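Local coordinates for choline binding protein PCPA (Streptococcus pneumoniae, PDB 4CP6) that is a pneumococcal surface antigen of the choline-binding protein family, its leucine-rich-repeat region probably serving in contacts of the bacterium with its host, at residues P323-N328 and G346-S351; S342-N347 and E366-N371. All blocks are in the same frame, centred on the assembly; numbering follows the deposited sequence.

How the interactions relate
Both contacts join neighbouring coils of the leucine-rich-repeat solenoid, and their centres lie 10 Å apart. Interaction 2 pairs strand 342-345 with strand 366-369 in a parallel sheet; interaction 1 stacks the turn after strand 342-345 on the equivalent turn of the preceding coil, after strand 319-322. Gly346 and Asn347 belong to both, so the chain leaves the sheet of one and enters the turn of the other without a break. Asn347 works in both directions: its N is bound by the preceding coil and its O by the following one. The two contacts also touch directly, Ile349 O packing 3.1 Å from Asn371 CB.

Interaction 1: residues P323-N328 and G346-S351; sequences PDNVKN and GNNINS
Asp324 and Asn347 lay their flat ends side by side, pointing the same way, with carboxylate and amide planes stacked only 8° apart. Asp324 CG stands anti to its carbonyl carbon, beside the backbone N (chi1 -63°). Asp324 OD1 accepts the N-H of Asn347 at 3.0 Å, the donor approaching from above the carboxylate plane. One step on, Asn325 and Asn348 form a second side-by-side pair: Asn348 ND2 donates a hydrogen bond to Asn325 OD1, which lies in the amide plane of Asn348, at 3.1 Å. The backbone joins in, Asn348 N donating to Asp324 O at 2.9 Å. On the buried side, Ile349 reaches across with CD1, 3.3 Å from Pro323 O and 4.1 Å from Val326 CB. Gly346 fits because a CB there would run into Pro323 O. Each segment holds a type I turn, and the two turns stack as successive coils of a leucine-rich-repeat solenoid; Asn325 ND2 donates to the backbone O of Asn301, towards the preceding coil. A water bridges Val326 O and Asn348 O. The Asp324 carboxylate thus serves a backbone N-H of the next turn and the two amides bind each other, while isoleucine and valine meet inside.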
loop_
_atom_site.group_PDB
_atom_site.type_symbol
_atom_site.label_atom_id
_atom_site.label_comp_id
_atom_site.label_asym_id
_atom_site.label_seq_id
_atom_site.Cartn_x
_atom_site.Cartn_y
_atom_site.Cartn_z
ATOM N N PRO A 323 -3.443 26.589 -2.688
ATOM C CA PRO A 323 -3.612 27.673 -1.717
ATOM C C PRO A 323 -2.389 28.523 -1.544
ATOM O O PRO A 323 -1.293 28.216 -2.042
ATOM C CB PRO A 323 -4.078 26.965 -0.438
ATOM C CG PRO A 323 -3.551 25.570 -0.575
ATOM C CD PRO A 323 -3.545 25.257 -2.063
ATOM N N ASP A 324 -2.591 29.652 -0.869
ATOM C CA ASP A 324 -1.612 30.717 -0.887
ATOM C C ASP A 324 -0.276 30.463 -0.240
ATOM O O ASP A 324 0.679 31.179 -0.546
ATOM C CB ASP A 324 -2.221 31.995 -0.270
ATOM C CG ASP A 324 -3.417 32.552 -1.042
ATOM O OD1 ASP A 324 -3.483 32.356 -2.280
ATOM O OD2 ASP A 324 -4.306 33.177 -0.403
ATOM N N ASN A 325 -0.198 29.464 0.655
ATOM C CA ASN A 325 0.963 29.270 1.505
ATOM C C ASN A 325 1.692 27.927 1.340
ATOM O O ASN A 325 2.466 27.549 2.221
ATOM C CB ASN A 325 0.502 29.450 2.977
ATOM C CG ASN A 325 -0.409 30.649 3.191
ATOM O OD1 ASN A 325 0.008 31.785 2.945
ATOM N ND2 ASN A 325 -1.696 30.428 3.572
ATOM N N VAL A 326 1.437 27.187 0.235
ATOM C CA VAL A 326 2.135 25.923 0.060
ATOM C C VAL A 326 3.632 26.226 -0.036
ATOM O O VAL A 326 4.054 27.134 -0.793
ATOM C CB VAL A 326 1.665 25.177 -1.199
ATOM C CG1 VAL A 326 2.306 23.803 -1.259
ATOM C CG2 VAL A 326 0.144 25.029 -1.231
ATOM N N LYS A 327 4.439 25.484 0.734
ATOM C CA LYS A 327 5.881 25.670 0.795
ATOM C C LYS A 327 6.639 24.585 0.057
ATOM O O LYS A 327 7.737 24.837 -0.441
ATOM C CB LYS A 327 6.337 25.665 2.263
ATOM C CG LYS A 327 5.728 26.787 3.131
ATOM C CD LYS A 327 6.429 26.883 4.485
ATOM C CE LYS A 327 5.478 26.756 5.653
ATOM N NZ LYS A 327 6.188 26.800 6.962
ATOM N N ASN A 328 6.099 23.354 0.049
ATOM C CA ASN A 328 6.841 22.218 -0.476
ATOM C C ASN A 328 6.017 21.447 -1.460
ATOM O O ASN A 328 4.937 20.963 -1.118
ATOM C CB ASN A 328 7.226 21.270 0.689
ATOM C CG ASN A 328 7.796 21.968 1.894
ATOM O OD1 ASN A 328 8.842 22.628 1.812
ATOM N ND2 ASN A 328 7.088 21.906 3.019
ATOM N N GLY A 346 -1.448 29.932 -5.808
ATOM C CA GLY A 346 -1.660 30.895 -4.730
ATOM C C GLY A 346 -0.615 31.974 -4.541
ATOM O O GLY A 346 0.502 31.905 -5.056
ATOM N N ASN A 347 -1.003 33.010 -3.755
ATOM C CA ASN A 347 -0.257 34.265 -3.596
ATOM C C ASN A 347 1.200 34.174 -3.208
ATOM O O ASN A 347 2.008 34.934 -3.744
ATOM C CB ASN A 347 -0.953 35.210 -2.583
ATOM C CG ASN A 347 -2.325 35.711 -3.019
ATOM O OD1 ASN A 347 -2.748 35.573 -4.164
ATOM N ND2 ASN A 347 -3.077 36.292 -2.106
ATOM N N ASN A 348 1.549 33.311 -2.248
ATOM C CA ASN A 348 2.910 33.326 -1.756
ATOM C C ASN A 348 3.773 32.202 -2.317
ATOM O O ASN A 348 4.832 31.925 -1.768
ATOM C CB ASN A 348 2.925 33.378 -0.210
ATOM C CG ASN A 348 2.002 34.472 0.292
ATOM O OD1 ASN A 348 2.054 35.624 -0.180
ATOM N ND2 ASN A 348 1.019 34.095 1.104
ATOM N N ILE A 349 3.361 31.614 -3.468
ATOM C CA ILE A 349 4.162 30.589 -4.136
ATOM C C ILE A 349 4.960 31.354 -5.172
ATOM O O ILE A 349 4.390 31.818 -6.173
ATOM C CB ILE A 349 3.244 29.487 -4.738
ATOM C CG1 ILE A 349 2.443 28.790 -3.608
ATOM C CG2 ILE A 349 4.124 28.477 -5.485
ATOM C CD1 ILE A 349 1.294 27.991 -4.113
ATOM N N ASN A 350 6.262 31.519 -4.907
ATOM C CA ASN A 350 7.131 32.340 -5.761
ATOM C C ASN A 350 8.224 31.547 -6.454
ATOM O O ASN A 350 9.046 32.135 -7.146
ATOM C CB ASN A 350 7.747 33.500 -4.956
ATOM C CG ASN A 350 8.543 33.057 -3.749
ATOM O OD1 ASN A 350 9.364 32.148 -3.805
ATOM N ND2 ASN A 350 8.319 33.695 -2.618
ATOM N N SER A 351 8.264 30.222 -6.262
ATOM C CA SER A 351 9.273 29.383 -6.879
ATOM C C SER A 351 8.569 28.110 -7.311
ATOM O O SER A 351 7.906 27.465 -6.492
ATOM C CB SER A 351 10.384 29.087 -5.880
ATOM O OG SER A 351 11.336 28.198 -6.436
HETATM O O HOH W 1 -2.407 35.857 0.804
HETATM O O HOH W 2 2.528 32.137 2.894
HETATM O O HOH W 3 4.420 29.753 -0.057
#

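Interaction 2: residues S342-N347 and E366-N371; sequences SLTIGN and EIHIKN
Ile345 CD1 touches two isoleucines of the next strand, Ile367 at CG2 (4.0 Å) and Ile369 at CG1 (4.1 Å). It lies alongside Ile369, pointing the same way, but crosses Ile367 at a slant. Leu343 continues this face through CD2 against Ile367 CG2, and Phe356, Leu357 and Phe391 close over the same residues; branched aliphatic side chains suit such an interior, filling it without needing polar partners. The backbones carrying them run parallel, their axes 4.7 Å apart and 10° off line. Four hydrogen bonds join them in the usual parallel ladder: Leu343 N to Glu366 O, His368 N to Leu343 O, Ile345 N to His368 O and Lys370 N to Ile345 O. This is the parallel sheet of a leucine-rich-repeat solenoid, each coil adding one strand; strands 319-322 and 390-393 flank the pair. The other face is polar. Glu366 CG lies between its backbone N and carbonyl carbon (chi1 54°), bringing the chain beside Ser342, whose OG shares a water with Glu366 OE2. Glu366 OE1 takes a weak bond from His368 NE2 at 2.9 Å, which would help fix the imidazole's rotation; the ring also stacks with Tyr392. Lys370 spreads its aliphatic stem over this face, CD 3.7 Å from Thr344 CG2, and bends at chi3 (83°) so that CE passes 3.3 Å from Asn347 OD1. Past the strand ends, Asn371 ND2 donates to Asn347 O at 2.9 Å, while Asn371 OD1 accepts from Ser373 N, both ends of its amide being used.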
loop_
_atom_site.group_PDB
_atom_site.type_symbol
_atom_site.label_atom_id
_atom_site.label_comp_id
_atom_site.label_asym_id
_atom_site.label_seq_id
_atom_site.Cartn_x
_atom_site.Cartn_y
_atom_site.Cartn_z
ATOM N N SER A 342 -8.474 24.389 -15.470
ATOM C CA SER A 342 -7.816 25.542 -14.921
ATOM C C SER A 342 -6.976 25.174 -13.719
ATOM O O SER A 342 -7.397 24.328 -12.919
ATOM C CB SER A 342 -8.883 26.547 -14.478
ATOM O OG SER A 342 -8.325 27.757 -14.000
ATOM N N LEU A 343 -5.848 25.867 -13.557
ATOM C CA LEU A 343 -4.983 25.745 -12.388
ATOM C C LEU A 343 -4.713 27.147 -11.854
ATOM O O LEU A 343 -4.359 28.044 -12.643
ATOM C CB LEU A 343 -3.658 25.029 -12.758
ATOM C CG LEU A 343 -2.585 25.098 -11.678
ATOM C CD1 LEU A 343 -2.961 24.177 -10.505
ATOM C CD2 LEU A 343 -1.217 24.683 -12.236
ATOM N N THR A 344 -4.860 27.358 -10.535
ATOM C CA THR A 344 -4.495 28.619 -9.912
ATOM C C THR A 344 -3.384 28.361 -8.915
ATOM O O THR A 344 -3.463 27.387 -8.157
ATOM C CB THR A 344 -5.697 29.305 -9.238
ATOM O OG1 THR A 344 -6.641 29.627 -10.266
ATOM C CG2 THR A 344 -5.295 30.566 -8.471
ATOM N N ILE A 345 -2.352 29.199 -8.940
ATOM C CA ILE A 345 -1.209 29.067 -8.056
ATOM C C ILE A 345 -1.294 30.250 -7.097
ATOM O O ILE A 345 -1.180 31.408 -7.518
ATOM C CB ILE A 345 0.116 29.043 -8.856
ATOM C CG1 ILE A 345 0.044 28.021 -10.016
ATOM C CG2 ILE A 345 1.298 28.758 -7.932
ATOM C CD1 ILE A 345 1.311 27.918 -10.886
ATOM N N GLY A 346 -1.448 29.932 -5.808
ATOM C CA GLY A 346 -1.660 30.895 -4.730
ATOM C C GLY A 346 -0.615 31.974 -4.541
ATOM O O GLY A 346 0.502 31.905 -5.056
ATOM N N ASN A 347 -1.003 33.010 -3.755
ATOM C CA ASN A 347 -0.257 34.265 -3.596
ATOM C C ASN A 347 1.200 34.174 -3.208
ATOM O O ASN A 347 2.008 34.934 -3.744
ATOM C CB ASN A 347 -0.953 35.210 -2.583
ATOM C CG ASN A 347 -2.325 35.711 -3.019
ATOM O OD1 ASN A 347 -2.748 35.573 -4.164
ATOM N ND2 ASN A 347 -3.077 36.292 -2.106
ATOM N N GLU A 366 -6.113 27.249 -18.919
ATOM C CA GLU A 366 -5.505 28.406 -18.286
ATOM C C GLU A 366 -4.787 28.097 -16.981
ATOM O O GLU A 366 -5.222 27.209 -16.248
ATOM C CB GLU A 366 -6.603 29.469 -17.998
ATOM C CG GLU A 366 -7.776 28.944 -17.191
ATOM C CD GLU A 366 -8.960 29.873 -16.981
ATOM O OE1 GLU A 366 -8.881 31.055 -17.387
ATOM O OE2 GLU A 366 -9.949 29.428 -16.356
ATOM N N ILE A 367 -3.709 28.837 -16.719
ATOM C CA ILE A 367 -2.939 28.800 -15.473
ATOM C C ILE A 367 -2.870 30.231 -14.967
ATOM O O ILE A 367 -2.376 31.124 -15.677
ATOM C CB ILE A 367 -1.531 28.186 -15.661
ATOM C CG1 ILE A 367 -1.596 26.725 -16.142
ATOM C CG2 ILE A 367 -0.726 28.290 -14.363
ATOM C CD1 ILE A 367 -0.238 26.155 -16.592
ATOM N N HIS A 368 -3.348 30.453 -13.737
ATOM C CA HIS A 368 -3.322 31.768 -13.106
ATOM C C HIS A 368 -2.251 31.773 -12.031
ATOM O O HIS A 368 -2.365 31.002 -11.056
ATOM C CB HIS A 368 -4.692 32.115 -12.508
ATOM C CG HIS A 368 -5.797 32.156 -13.514
ATOM N ND1 HIS A 368 -6.268 33.365 -14.000
ATOM C CD2 HIS A 368 -6.520 31.151 -14.056
ATOM C CE1 HIS A 368 -7.220 33.059 -14.864
ATOM N NE2 HIS A 368 -7.415 31.739 -14.934
ATOM N N ILE A 369 -1.223 32.608 -12.175
ATOM C CA ILE A 369 -0.129 32.730 -11.220
ATOM C C ILE A 369 -0.403 33.982 -10.418
ATOM O O ILE A 369 -0.341 35.084 -10.971
ATOM C CB ILE A 369 1.233 32.767 -11.919
ATOM C CG1 ILE A 369 1.388 31.511 -12.841
ATOM C CG2 ILE A 369 2.367 32.913 -10.889
ATOM C CD1 ILE A 369 2.785 31.293 -13.448
ATOM N N LYS A 370 -0.706 33.834 -9.121
ATOM C CA LYS A 370 -1.088 35.004 -8.315
ATOM C C LYS A 370 0.058 35.744 -7.665
ATOM O O LYS A 370 -0.148 36.875 -7.214
ATOM C CB LYS A 370 -2.105 34.563 -7.250
ATOM C CG LYS A 370 -3.413 34.066 -7.843
ATOM C CD LYS A 370 -4.435 33.710 -6.777
ATOM C CE LYS A 370 -5.225 34.868 -6.230
ATOM N NZ LYS A 370 -5.956 34.471 -4.994
ATOM N N ASN A 371 1.248 35.161 -7.609
ATOM C CA ASN A 371 2.403 35.762 -6.953
ATOM C C ASN A 371 2.866 37.060 -7.618
ATOM O O ASN A 371 2.668 37.236 -8.829
ATOM C CB ASN A 371 3.533 34.760 -6.836
ATOM C CG ASN A 371 4.743 35.299 -6.098
ATOM O OD1 ASN A 371 5.762 35.652 -6.705
ATOM N ND2 ASN A 371 4.639 35.445 -4.768
HETATM O O HOH W 4 -10.256 29.800 -13.664
HETATM O O HOH W 5 1.775 32.177 -7.633
#